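Local coordinates for nucleoprotein (Rift valley fever virus, PDB 3OV9) that encapsidates the viral genomic RNA, shielding it from nucleases, and assembles into ring-shaped hexamers, at residues Y140-V153 / I165-S177. Residues are numbered along the deposited sequence; the frame is centred on the assembly and turned at random.
Sequences YPRHMMHPSFAGMV and ILDAHSLYLLQFS
I165 opens the contact: its CG2 meets the rim of the F149 ring and CG2 of V153, while CD1 lies 3.9 Å from CE of M144, whose extended, flexible thioether reaches the helix. L166 brings CD2 to V153. Small A168 receives SD of M144 on its CB, and A168 O accepts a 2.6 Å hydrogen bond from Y140 OH, above the carbonyl plane. H169 suits its buried place because a flat ring can bond through both nitrogens while its faces pack. CG anti to the backbone N (chi1 175°) brings the ring against M144 and F149; H169 ND1 donates to M144 O (3.0 Å) in both the ring and carbonyl planes, though bent to 132°. A water joins NE2 to P147 O, and CD2 of F149 lies over one face, near its rim, the rings oblique at 54°. Branched L171 lays CD2 against CE1 of Y140. Y172 offers a broad face to M145, whose CA sits 3.6 Å from the ring centroid (CH-pi); a water links Y172 OH to M145 O. Compact, exposed P147 touches L173 and F176 with CG. Within the orthogonal bundle, 140-153, with its 3-10 turns, packs along helix 159-180, between helices 112-122 (H146, F149) and 232-243 (Y140, A168).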
# COMPACT_ATOMS: atom_id res chain seq x y z
N TYR A 140 24.01 -2.54 -35.08
CA TYR A 140 23.61 -3.69 -34.27
C TYR A 140 23.04 -4.81 -35.14
O TYR A 140 22.22 -4.54 -36.01
CB TYR A 140 22.60 -3.29 -33.18
CG TYR A 140 22.32 -4.44 -32.24
CD1 TYR A 140 23.16 -4.70 -31.16
CD2 TYR A 140 21.24 -5.30 -32.47
CE1 TYR A 140 22.92 -5.77 -30.31
CE2 TYR A 140 21.00 -6.38 -31.63
CZ TYR A 140 21.85 -6.61 -30.55
OH TYR A 140 21.61 -7.67 -29.71
N PRO A 141 23.48 -6.06 -34.91
CA PRO A 141 23.01 -7.18 -35.73
C PRO A 141 21.51 -7.45 -35.59
O PRO A 141 21.04 -7.84 -34.52
CB PRO A 141 23.82 -8.37 -35.20
CG PRO A 141 25.01 -7.77 -34.57
CD PRO A 141 24.52 -6.49 -33.97
N ARG A 142 20.78 -7.26 -36.69
CA ARG A 142 19.34 -7.46 -36.71
C ARG A 142 18.93 -8.90 -36.39
O ARG A 142 17.90 -9.12 -35.76
CB ARG A 142 18.74 -7.00 -38.05
CG ARG A 142 18.26 -5.54 -38.07
CD ARG A 142 19.36 -4.56 -37.73
NE ARG A 142 19.00 -3.17 -38.01
CZ ARG A 142 19.67 -2.11 -37.56
NH1 ARG A 142 20.73 -2.28 -36.78
NH2 ARG A 142 19.27 -0.89 -37.87
N HIS A 143 19.75 -9.86 -36.81
CA HIS A 143 19.47 -11.28 -36.56
C HIS A 143 19.34 -11.63 -35.07
O HIS A 143 18.74 -12.65 -34.72
CB HIS A 143 20.57 -12.16 -37.19
CG HIS A 143 20.59 -12.13 -38.69
ND1 HIS A 143 21.33 -11.21 -39.40
CD2 HIS A 143 19.97 -12.91 -39.60
CE1 HIS A 143 21.16 -11.42 -40.69
NE2 HIS A 143 20.34 -12.45 -40.84
N MET A 144 19.89 -10.77 -34.21
CA MET A 144 19.88 -11.00 -32.75
C MET A 144 18.66 -10.40 -32.05
O MET A 144 18.49 -10.57 -30.84
CB MET A 144 21.16 -10.42 -32.11
CG MET A 144 22.45 -11.16 -32.45
SD MET A 144 23.88 -10.50 -31.56
CE MET A 144 25.03 -11.86 -31.75
N MET A 145 17.80 -9.72 -32.81
CA MET A 145 16.73 -8.91 -32.23
C MET A 145 15.41 -9.65 -31.98
O MET A 145 14.33 -9.14 -32.27
CB MET A 145 16.51 -7.64 -33.06
CG MET A 145 17.68 -6.67 -33.02
SD MET A 145 17.39 -5.16 -33.96
CE MET A 145 15.99 -4.47 -33.09
N HIS A 146 15.52 -10.86 -31.44
CA HIS A 146 14.37 -11.58 -30.87
C HIS A 146 14.90 -12.67 -29.93
O HIS A 146 15.99 -13.19 -30.17
CB HIS A 146 13.48 -12.19 -31.96
CG HIS A 146 12.10 -12.53 -31.48
ND1 HIS A 146 11.73 -13.80 -31.12
CD2 HIS A 146 11.02 -11.74 -31.26
CE1 HIS A 146 10.47 -13.80 -30.73
NE2 HIS A 146 10.02 -12.56 -30.80
N PRO A 147 14.16 -12.99 -28.85
CA PRO A 147 14.62 -14.08 -27.97
C PRO A 147 14.84 -15.41 -28.70
O PRO A 147 15.64 -16.23 -28.25
CB PRO A 147 13.50 -14.19 -26.93
CG PRO A 147 12.94 -12.81 -26.86
CD PRO A 147 13.01 -12.28 -28.26
N SER A 148 14.14 -15.60 -29.82
CA SER A 148 14.30 -16.77 -30.69
C SER A 148 15.76 -17.03 -31.09
O SER A 148 16.14 -18.17 -31.32
CB SER A 148 13.46 -16.62 -31.97
OG SER A 148 12.08 -16.50 -31.67
N PHE A 149 16.55 -15.96 -31.17
CA PHE A 149 17.95 -16.06 -31.60
C PHE A 149 18.79 -17.00 -30.75
O PHE A 149 19.75 -17.61 -31.25
CB PHE A 149 18.62 -14.67 -31.65
CG PHE A 149 20.11 -14.73 -31.83
CD1 PHE A 149 20.66 -14.96 -33.09
CD2 PHE A 149 20.97 -14.59 -30.74
CE1 PHE A 149 22.04 -15.03 -33.25
CE2 PHE A 149 22.35 -14.66 -30.89
CZ PHE A 149 22.89 -14.89 -32.16
N ALA A 150 18.45 -17.12 -29.47
CA ALA A 150 19.17 -18.00 -28.55
C ALA A 150 19.30 -19.44 -29.08
O ALA A 150 20.32 -20.09 -28.85
CB ALA A 150 18.52 -17.99 -27.18
N GLY A 151 18.28 -19.90 -29.80
CA GLY A 151 18.27 -21.25 -30.39
C GLY A 151 19.19 -21.42 -31.60
O GLY A 151 19.27 -22.51 -32.17
N MET A 152 19.86 -20.34 -32.00
CA MET A 152 20.81 -20.38 -33.11
C MET A 152 22.26 -20.38 -32.62
O MET A 152 23.20 -20.47 -33.42
CB MET A 152 20.59 -19.19 -34.05
CG MET A 152 19.28 -19.21 -34.82
SD MET A 152 19.26 -20.38 -36.18
CE MET A 152 18.52 -21.82 -35.40
N VAL A 153 22.43 -20.27 -31.30
CA VAL A 153 23.76 -20.15 -30.71
C VAL A 153 24.36 -21.54 -30.50
O VAL A 153 23.72 -22.43 -29.95
CB VAL A 153 23.72 -19.36 -29.37
CG1 VAL A 153 25.11 -19.21 -28.79
CG2 VAL A 153 23.10 -17.98 -29.59
N ILE A 165 29.01 -13.39 -28.33
CA ILE A 165 27.72 -13.60 -29.00
C ILE A 165 26.56 -13.37 -28.04
O ILE A 165 25.60 -12.67 -28.37
CB ILE A 165 27.63 -15.02 -29.65
CG1 ILE A 165 28.51 -15.10 -30.91
CG2 ILE A 165 26.18 -15.42 -29.95
CD1 ILE A 165 27.98 -14.36 -32.14
N LEU A 166 26.67 -13.94 -26.84
CA LEU A 166 25.61 -13.84 -25.83
C LEU A 166 25.50 -12.45 -25.21
O LEU A 166 24.39 -11.97 -25.01
CB LEU A 166 25.78 -14.92 -24.75
CG LEU A 166 25.52 -16.37 -25.21
CD1 LEU A 166 25.74 -17.34 -24.06
CD2 LEU A 166 24.12 -16.54 -25.80
N ASP A 167 26.64 -11.82 -24.94
CA ASP A 167 26.65 -10.44 -24.43
C ASP A 167 26.02 -9.48 -25.44
O ASP A 167 25.20 -8.63 -25.07
CB ASP A 167 28.08 -9.99 -24.09
CG ASP A 167 28.62 -10.62 -22.80
OD1 ASP A 167 27.84 -11.23 -22.04
OD2 ASP A 167 29.83 -10.49 -22.56
N ALA A 168 26.39 -9.63 -26.72
CA ALA A 168 25.82 -8.82 -27.80
C ALA A 168 24.30 -8.99 -27.89
O ALA A 168 23.58 -8.00 -28.01
CB ALA A 168 26.48 -9.17 -29.13
N HIS A 169 23.84 -10.24 -27.83
CA HIS A 169 22.41 -10.56 -27.83
C HIS A 169 21.72 -10.00 -26.59
O HIS A 169 20.59 -9.51 -26.67
CB HIS A 169 22.23 -12.09 -27.92
CG HIS A 169 20.81 -12.56 -27.81
ND1 HIS A 169 19.80 -12.08 -28.61
CD2 HIS A 169 20.24 -13.49 -27.01
CE1 HIS A 169 18.66 -12.69 -28.30
NE2 HIS A 169 18.91 -13.54 -27.33
N SER A 170 22.41 -10.05 -25.45
CA SER A 170 21.88 -9.56 -24.18
C SER A 170 21.64 -8.04 -24.16
O SER A 170 20.79 -7.56 -23.40
CB SER A 170 22.78 -9.98 -23.01
OG SER A 170 22.77 -11.39 -22.85
N LEU A 171 22.38 -7.30 -24.99
CA LEU A 171 22.15 -5.86 -25.14
C LEU A 171 20.73 -5.60 -25.62
O LEU A 171 20.02 -4.76 -25.06
CB LEU A 171 23.18 -5.21 -26.07
CG LEU A 171 23.11 -3.68 -26.19
CD1 LEU A 171 23.69 -3.00 -24.95
CD2 LEU A 171 23.83 -3.19 -27.45
N TYR A 172 20.32 -6.34 -26.66
CA TYR A 172 18.94 -6.29 -27.14
C TYR A 172 17.93 -6.76 -26.09
O TYR A 172 16.89 -6.12 -25.90
CB TYR A 172 18.76 -7.11 -28.44
CG TYR A 172 17.34 -7.61 -28.64
CD1 TYR A 172 16.36 -6.78 -29.18
CD2 TYR A 172 16.99 -8.90 -28.26
CE1 TYR A 172 15.05 -7.24 -29.35
CE2 TYR A 172 15.69 -9.36 -28.42
CZ TYR A 172 14.73 -8.53 -28.97
OH TYR A 172 13.44 -9.00 -29.12
N LEU A 173 18.23 -7.87 -25.42
CA LEU A 173 17.31 -8.46 -24.44
C LEU A 173 17.05 -7.51 -23.27
O LEU A 173 15.96 -7.50 -22.71
CB LEU A 173 17.83 -9.80 -23.92
CG LEU A 173 17.79 -11.01 -24.86
CD1 LEU A 173 18.49 -12.19 -24.22
CD2 LEU A 173 16.36 -11.38 -25.23
N LEU A 174 18.07 -6.73 -22.92
CA LEU A 174 17.96 -5.70 -21.89
C LEU A 174 16.95 -4.62 -22.28
O LEU A 174 16.09 -4.25 -21.48
CB LEU A 174 19.33 -5.07 -21.62
CG LEU A 174 19.47 -3.93 -20.60
CD1 LEU A 174 19.07 -4.38 -19.20
CD2 LEU A 174 20.89 -3.39 -20.61
N GLN A 175 17.05 -4.13 -23.52
CA GLN A 175 16.16 -3.09 -24.02
C GLN A 175 14.75 -3.62 -24.23
O GLN A 175 13.77 -3.00 -23.80
CB GLN A 175 16.68 -2.50 -25.34
CG GLN A 175 18.18 -2.21 -25.38
CD GLN A 175 18.66 -1.33 -24.23
OE1 GLN A 175 18.08 -0.27 -23.95
NE2 GLN A 175 19.73 -1.76 -23.57
N PHE A 176 14.66 -4.78 -24.88
CA PHE A 176 13.39 -5.44 -25.20
C PHE A 176 12.55 -5.72 -23.96
O PHE A 176 11.36 -5.42 -23.93
CB PHE A 176 13.67 -6.73 -25.98
CG PHE A 176 12.43 -7.43 -26.48
CD1 PHE A 176 11.70 -6.92 -27.55
CD2 PHE A 176 12.02 -8.63 -25.89
CE1 PHE A 176 10.57 -7.59 -28.02
CE2 PHE A 176 10.89 -9.30 -26.36
CZ PHE A 176 10.17 -8.78 -27.42
N SER A 177 13.19 -6.29 -22.93
CA SER A 177 12.51 -6.66 -21.68
C SER A 177 11.95 -5.45 -20.93
O SER A 177 10.93 -5.56 -20.26
CB SER A 177 13.45 -7.44 -20.77
OG SER A 177 13.87 -8.65 -21.38
O HOH W 1 12.19 -7.91 -31.35
O HOH W 2 17.09 -15.12 -25.74